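Local atomic coordinates of putative transcriptional regulator (MarR/EmrR family) (PDB entry 3NRV), a protein that probably binds DNA and acts as a transcriptional regulator of the MarR/EmrR family. Residues 46-49 / 54-57. Sequence-based numbering, arbitrary orientation. Where two conformers were deposited one is given.
Sequences ISVL and DCSV. With SO4 (sulfate ion), chain N.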
loop_
_atom_site.group_PDB
_atom_site.type_symbol
_atom_site.label_atom_id
_atom_site.label_comp_id
_atom_site.label_asym_id
_atom_site.label_seq_id
_atom_site.Cartn_x
_atom_site.Cartn_y
_atom_site.Cartn_z
ATOM N N ILE C 46 10.753 -6.281 5.359
ATOM C CA ILE C 46 11.297 -7.478 5.998
ATOM C C ILE C 46 10.829 -8.726 5.254
ATOM O O ILE C 46 11.612 -9.649 4.979
ATOM C CB ILE C 46 10.897 -7.508 7.503
ATOM C CG1 ILE C 46 11.800 -6.542 8.274
ATOM C CG2 ILE C 46 11.014 -8.908 8.089
ATOM C CD1 ILE C 46 11.201 -6.096 9.545
ATOM N N SER C 47 9.551 -8.749 4.901
ATOM C CA SER C 47 8.996 -9.910 4.218
ATOM C C SER C 47 9.614 -10.080 2.819
ATOM O O SER C 47 9.848 -11.203 2.356
ATOM C CB SER C 47 7.467 -9.828 4.162
ATOM O OG SER C 47 6.951 -10.832 3.310
ATOM N N VAL C 48 9.907 -8.968 2.153
ATOM C CA VAL C 48 10.605 -9.044 0.858
ATOM C C VAL C 48 12.026 -9.576 1.041
ATOM O O VAL C 48 12.461 -10.451 0.310
ATOM C CB VAL C 48 10.650 -7.698 0.102
ATOM C CG1 VAL C 48 11.598 -7.782 -1.113
ATOM C CG2 VAL C 48 9.256 -7.310 -0.347
ATOM N N LEU C 49 12.736 -9.078 2.048
ATOM C CA LEU C 49 14.104 -9.522 2.301
ATOM C C LEU C 49 14.173 -11.021 2.639
ATOM O O LEU C 49 15.150 -11.697 2.317
ATOM C CB LEU C 49 14.754 -8.682 3.406
ATOM C CG LEU C 49 14.910 -7.180 3.120
ATOM C CD1 LEU C 49 15.496 -6.460 4.275
ATOM C CD2 LEU C 49 15.796 -6.991 1.892
ATOM N N ASP C 54 19.683 -10.719 -3.407
ATOM C CA ASP C 54 20.218 -9.491 -3.962
ATOM C C ASP C 54 19.175 -8.389 -3.981
ATOM O O ASP C 54 18.877 -7.807 -5.031
ATOM C CB ASP C 54 20.814 -9.727 -5.355
ATOM C CG ASP C 54 20.083 -10.804 -6.136
ATOM O OD1 ASP C 54 20.593 -11.940 -6.193
ATOM O OD2 ASP C 54 19.008 -10.521 -6.703
ATOM N N CYS C 55 18.615 -8.100 -2.808
ATOM C CA CYS C 55 17.688 -6.991 -2.692
ATOM C C CYS C 55 18.428 -5.671 -2.592
ATOM O O CYS C 55 18.917 -5.309 -1.528
ATOM C CB CYS C 55 16.785 -7.183 -1.476
ATOM S SG CYS C 55 15.618 -8.503 -1.814
ATOM N N SER C 56 18.511 -4.965 -3.712
ATOM C CA SER C 56 18.917 -3.569 -3.692
ATOM C C SER C 56 17.684 -2.756 -3.349
ATOM O O SER C 56 16.572 -3.285 -3.339
ATOM C CB SER C 56 19.376 -3.157 -5.091
ATOM O OG SER C 56 18.332 -3.442 -6.008
ATOM N N VAL C 57 17.865 -1.462 -3.104
ATOM C CA VAL C 57 16.723 -0.579 -2.921
ATOM C C VAL C 57 15.845 -0.602 -4.161
ATOM O O VAL C 57 14.612 -0.607 -4.060
ATOM C CB VAL C 57 17.181 0.857 -2.580
ATOM C CG1 VAL C 57 16.031 1.830 -2.648
ATOM C CG2 VAL C 57 17.826 0.873 -1.203
HETATM S S SO4 N . 21.939 -11.683 -1.005
HETATM O O1 SO4 N . 22.932 -10.713 -0.527
HETATM O O2 SO4 N . 20.687 -11.011 -1.338
HETATM O O3 SO4 N . 22.454 -12.393 -2.174
HETATM O O4 SO4 N . 21.675 -12.668 0.044
#
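C55 meets V48 and L49 through aliphatic carbons and sulfur alone; no ring or other flat side chain takes part, so there are no stacked faces or edges. The closest approach is between L49 CD2 and C55 CB, at 3.5 Å, and the same methyl lies 4.0 Å from C55 SG. V48 adds its CG1, 4.1 Å from C55 SG, so the sulfur touches one methyl of each helix residue. Valine suits its place because its branch starts at CB: with CG1 anti to the backbone N (chi1 170°), that methyl is directed at the loop straight from the helix wall. Leucine starts less favourably, its CB not aimed at the loop, and its longer chain carries CD2 across to C55. Cysteine is small and fairly apolar, fitting a loop that passes close to a helix, where L49 and C55 have CA atoms 6.6 Å apart.

On either side of C55 the chain is polar. D54, poorly ordered, offers its backbone N to sulfate O2, but the modelled distance is too short for that bond's geometry to be trusted; R94 and H89 also bind this ion, which probably came from the crystallisation liquor. S56 is the N-cap of helix 57-64, its OG accepting a hydrogen bond from K59 N, a role for which a short hydroxyl side chain is well suited.

The contact ties the end of helix 40-51 to the loop leading into helix 57-64. I60 packs against both L49 and C55, V48 reaches I63 and L64, and L49 also touches I98 and L100 of strand 97-100. Backbone hydrogen bonds between C55 and I98 bring the loop alongside that strand, consistent with the winged helix-turn-helix of MarR proteins, whose wing hairpin here carries strands 84-87 and 97-100.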